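Local coordinates for STM4351 (PDB 2Y7I), which binds arginine with high specificity as a periplasmic solute-binding protein, probably for delivery to an uptake system, at residues S94-T99 with A162-W167; T147-K150 with G156-G159. One frame throughout, in Å; residues are numbered along the deposited sequence. Where two conformers were deposited one is given.

Contact 1. Residues S94-T99 with A162-W167; sequences SAVVVT and AAIGKW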
loop_
_atom_site.group_PDB
_atom_site.type_symbol
_atom_site.label_atom_id
_atom_site.label_comp_id
_atom_site.label_asym_id
_atom_site.label_seq_id
_atom_site.Cartn_x
_atom_site.Cartn_y
_atom_site.Cartn_z
ATOM N N SER A 94 12.652 10.225 -8.973
ATOM C CA SER A 94 13.614 11.038 -9.714
ATOM C C SER A 94 14.176 10.314 -10.936
ATOM O O SER A 94 14.267 9.081 -10.961
ATOM C CB SER A 94 14.750 11.505 -8.798
ATOM O OG SER A 94 14.263 12.417 -7.835
ATOM N N ALA A 95 14.532 11.096 -11.948
ATOM C CA ALA A 95 15.055 10.559 -13.185
ATOM C C ALA A 95 16.574 10.682 -13.146
ATOM O O ALA A 95 17.115 11.608 -12.550
ATOM C CB ALA A 95 14.487 11.294 -14.365
ATOM N N VAL A 96 17.248 9.734 -13.783
ATOM C CA VAL A 96 18.701 9.692 -13.784
ATOM C C VAL A 96 19.242 9.449 -15.183
ATOM O O VAL A 96 18.543 8.897 -16.055
ATOM C CB VAL A 96 19.261 8.616 -12.793
ATOM C CG1 VAL A 96 18.895 8.945 -11.329
ATOM C CG2 VAL A 96 18.805 7.212 -13.158
ATOM N N VAL A 97 20.490 9.857 -15.395
ATOM C CA VAL A 97 21.220 9.510 -16.605
ATOM C C VAL A 97 22.173 8.388 -16.242
ATOM O O VAL A 97 22.764 8.394 -15.163
ATOM C CB VAL A 97 22.047 10.688 -17.168
ATOM C CG1 VAL A 97 22.676 10.307 -18.517
ATOM C CG2 VAL A 97 21.167 11.925 -17.323
ATOM N N VAL A 98 22.286 7.403 -17.126
ATOM C CA VAL A 98 23.360 6.426 -17.019
ATOM C C VAL A 98 24.385 6.720 -18.118
ATOM O O VAL A 98 24.012 6.974 -19.255
ATOM C CB VAL A 98 22.845 4.970 -17.051
ATOM C CG1 VAL A 98 21.956 4.686 -18.314
ATOM C CG2 VAL A 98 24.003 3.978 -16.895
ATOM N N THR A 99 25.668 6.753 -17.742
ATOM C CA THR A 99 26.765 6.998 -18.687
ATOM C C THR A 99 27.853 5.980 -18.401
ATOM O O THR A 99 27.738 5.216 -17.451
ATOM C CB THR A 99 27.355 8.426 -18.555
ATOM O OG1 THR A 99 28.183 8.516 -17.382
ATOM C CG2 THR A 99 26.230 9.502 -18.508
ATOM N N ALA A 162 14.747 3.338 -10.995
ATOM C CA ALA A 162 14.552 1.894 -10.838
ATOM C C ALA A 162 14.934 1.128 -12.103
ATOM O O ALA A 162 15.590 0.077 -12.035
ATOM C CB ALA A 162 13.088 1.574 -10.424
ATOM N N ALA A 163 14.531 1.659 -13.253
ATOM C CA ALA A 163 14.781 1.004 -14.534
ATOM C C ALA A 163 16.267 1.033 -14.872
ATOM O O ALA A 163 16.845 0.013 -15.252
ATOM C CB ALA A 163 13.965 1.663 -15.634
ATOM N N ILE A 164 16.881 2.200 -14.709
ATOM C CA ILE A 164 18.319 2.369 -14.970
ATOM C C ILE A 164 19.120 1.501 -13.998
ATOM O O ILE A 164 20.051 0.778 -14.398
ATOM C CB ILE A 164 18.735 3.863 -14.854
ATOM C CG1 ILE A 164 18.029 4.774 -15.896
ATOM C CG2 ILE A 164 20.264 4.037 -14.829
ATOM C CD1 ILE A 164 17.905 4.235 -17.285
ATOM N N GLY A 165 18.739 1.558 -12.723
ATOM C CA GLY A 165 19.375 0.756 -11.676
ATOM C C GLY A 165 19.351 -0.717 -12.015
ATOM O O GLY A 165 20.359 -1.426 -11.859
ATOM N N LYS A 166 18.201 -1.187 -12.497
ATOM C CA LYS A 166 18.063 -2.589 -12.886
ATOM C C LYS A 166 19.027 -2.960 -14.023
ATOM O O LYS A 166 19.717 -3.974 -13.954
ATOM C CB LYS A 166 16.601 -2.899 -13.245
ATOM C CG LYS A 166 16.357 -4.278 -13.821
ATOM C CD LYS A 166 16.115 -5.314 -12.726
ATOM C CE LYS A 166 15.202 -6.432 -13.233
ATOM N NZ LYS A 166 15.955 -7.412 -14.071
ATOM N N TRP A 167 19.080 -2.124 -15.057
ATOM C CA TRP A 167 19.965 -2.353 -16.203
ATOM C C TRP A 167 21.420 -2.420 -15.751
ATOM O O TRP A 167 22.206 -3.234 -16.261
ATOM C CB TRP A 167 19.772 -1.241 -17.250
ATOM C CG TRP A 167 20.620 -1.425 -18.495
ATOM C CD1 TRP A 167 20.373 -2.270 -19.547
ATOM C CD2 TRP A 167 21.857 -0.766 -18.792
ATOM N NE1 TRP A 167 21.378 -2.174 -20.478
ATOM C CE2 TRP A 167 22.296 -1.248 -20.047
ATOM C CE3 TRP A 167 22.632 0.199 -18.122
ATOM C CZ2 TRP A 167 23.485 -0.810 -20.647
ATOM C CZ3 TRP A 167 23.814 0.642 -18.722
ATOM C CH2 TRP A 167 24.227 0.133 -19.976
#
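Ile164 meets Val96 and Val98 and is the main link between helix 161-168 and strand 95-100. Its two branches divide the work. CG1 and CB of Ile164 lie against Val96, and Ile164 CG1 is 3.7 Å from Val96 CG2. The two side chains pass side by side, pointing opposite ways. With chi1 at -62°, Ile164 CG1 lies anti to the carbonyl carbon and the other branch, CG2, falls anti to the backbone N. From there Ile164 CG2 reaches CB of Val98 at 3.5 Å and also approaches CG2 of Val96, which places this methyl between the two valines. One turn further on, Trp167 adds the corner of its six-membered ring. Trp167 CZ3 meets Val98 CG2 at 3.8 Å, with the valine set roughly perpendicular to the Trp167 side chain. The indole is also stacked with Phe146 and meets Tyr174 edge-to-face, so Val98 lies beside an aromatic cluster. Phe146 of helix 142-150 and Ile176 of strand 174-176 also touch Ile164. No hydrogen bond joins the two segments, and the contact is apolar throughout. Val96 and Val98 alternate with Ala95 and Val97, whose CB atoms point away from the helix. The strand and helix segments run at 29° to each other, with their axes 8.5 Å apart. This is the packing of a helix on one face of a mixed sheet, as in the alpha/beta lobes of periplasmic solute-binding proteins.

Contact 2. Residues T147-K150 with G156-G159; sequences TDLK and GVFG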
loop_
_atom_site.group_PDB
_atom_site.type_symbol
_atom_site.label_atom_id
_atom_site.label_comp_id
_atom_site.label_asym_id
_atom_site.label_seq_id
_atom_site.Cartn_x
_atom_site.Cartn_y
_atom_site.Cartn_z
ATOM N N THR A 147 21.380 -0.429 -26.074
ATOM C CA THR A 147 22.242 -0.968 -27.120
ATOM C C THR A 147 23.095 0.133 -27.743
ATOM O O THR A 147 24.304 -0.033 -27.935
ATOM C CB THR A 147 21.417 -1.693 -28.213
ATOM O OG1 THR A 147 20.663 -2.746 -27.606
ATOM C CG2 THR A 147 22.323 -2.285 -29.287
ATOM N N ASP A 148 22.455 1.254 -28.056
ATOM C CA ASP A 148 23.146 2.393 -28.654
ATOM C C ASP A 148 24.132 3.064 -27.708
ATOM O O ASP A 148 25.148 3.599 -28.150
ATOM C CB ASP A 148 22.139 3.405 -29.189
ATOM C CG ASP A 148 21.665 3.063 -30.597
ATOM O OD1 ASP A 148 21.949 1.946 -31.086
ATOM O OD2 ASP A 148 21.013 3.920 -31.226
ATOM N N LEU A 149 23.835 3.043 -26.412
ATOM C CA LEU A 149 24.792 3.511 -25.408
ATOM C C LEU A 149 26.047 2.633 -25.402
ATOM O O LEU A 149 27.170 3.131 -25.414
ATOM C CB LEU A 149 24.147 3.540 -24.015
ATOM C CG LEU A 149 25.020 3.904 -22.803
ATOM C CD1 LEU A 149 25.577 5.329 -22.885
ATOM C CD2 LEU A 149 24.264 3.707 -21.510
ATOM N N LYS A 150 25.842 1.322 -25.409
ATOM C CA LYS A 150 26.939 0.372 -25.341
ATOM C C LYS A 150 27.831 0.371 -26.581
ATOM O O LYS A 150 29.034 0.110 -26.482
ATOM C CB LYS A 150 26.411 -1.025 -25.033
ATOM C CG LYS A 150 25.967 -1.165 -23.576
ATOM C CD LYS A 150 26.007 -2.591 -23.089
ATOM C CE LYS A 150 24.720 -3.328 -23.402
ATOM N NZ LYS A 150 24.525 -4.475 -22.443
ATOM N N GLY A 156 24.696 8.967 -23.051
ATOM C CA GLY A 156 23.881 8.606 -21.901
ATOM C C GLY A 156 22.509 8.096 -22.292
ATOM O O GLY A 156 22.104 8.180 -23.449
ATOM N N VAL A 157 21.815 7.540 -21.309
ATOM C CA VAL A 157 20.414 7.140 -21.442
ATOM C C VAL A 157 19.733 7.673 -20.189
ATOM O O VAL A 157 20.259 7.523 -19.094
ATOM C CB VAL A 157 20.242 5.604 -21.601
ATOM C CG1 VAL A 157 18.747 5.203 -21.468
ATOM C CG2 VAL A 157 20.771 5.127 -22.980
ATOM N N PHE A 158 18.589 8.330 -20.373
ATOM C CA PHE A 158 17.906 9.090 -19.317
ATOM C C PHE A 158 16.546 8.440 -19.061
ATOM O O PHE A 158 15.753 8.286 -19.992
ATOM C CB PHE A 158 17.765 10.540 -19.809
ATOM C CG PHE A 158 17.105 11.490 -18.846
ATOM C CD1 PHE A 158 17.558 11.635 -17.535
ATOM C CD2 PHE A 158 16.073 12.311 -19.295
ATOM C CE1 PHE A 158 16.954 12.556 -16.659
ATOM C CE2 PHE A 158 15.461 13.244 -18.437
ATOM C CZ PHE A 158 15.901 13.361 -17.116
ATOM N N GLY A 159 16.307 8.023 -17.813
ATOM C CA GLY A 159 15.070 7.327 -17.437
ATOM C C GLY A 159 14.833 7.227 -15.939
ATOM O O GLY A 159 15.527 7.891 -15.149
#
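Leu149 packs against Gly156 and Val157, where helix 142-150 lies on strand 156-160. Helix 142-150 is the helix of a beta-alpha-beta crossover from strand 135-139 to strand 156-160, in an alpha/beta lobe of the solute-binding protein fold. Leu149 carries the helix side of the contact. Its CG is anti to the backbone N (chi1 176°), and chi2 of 63° spreads the two methyls over different targets. Leu149 CD1 lies 3.7 Å from Gly156 N and also touches its CA. Leu149 CD2 turns to Val157 and comes 4.0 Å from Val157 CG2. The first is van der Waals contact with main chain, the second apolar side-chain packing. No hydrogen bond crosses between the segments. The leucine methyl meets the main chain of Gly156 directly. Val157 points its CB toward the helix and uses one branch here. Its CG1 is anti to the backbone N (chi1 169°), while CG2 lies beside that N and faces Leu149. The two side chains cross at a slant. Val157 also touches Tyr142, Ala145 and Phe146 of the same helix, and Leu149 reaches on to Val98 and Tyr174. The small contact is therefore part of a wider hydrophobic layer between helix and sheet. All three touching residues are buried. On the helix side, the stem of the leucine also takes part: Leu149 CB stands 3.9 Å from Val157 CG2.

In the fold
Contacts 1 and 2 each pack a helix on the same five-stranded mixed sheet, and their centres are 10 Å apart. Strands 95-100 and 156-160 are antiparallel neighbours in it, joined by probable hydrogen bonds from Val98 N to Val157 O (2.8 Å) and Val96 N to Gly159 O (2.9 Å). Along the chain, strand 95-100 comes first. Helix 142-150, strand 156-160 and helix 161-168 follow, so both segments of contact 2 fall between those of contact 1. Phe146 touches Val98, Ile164 and Val157, and so ties the two contacts together. Both are structural packing within one lobe; the side chains of Ile164 and Val157 are about 10 and 11 Å from the bound arginine.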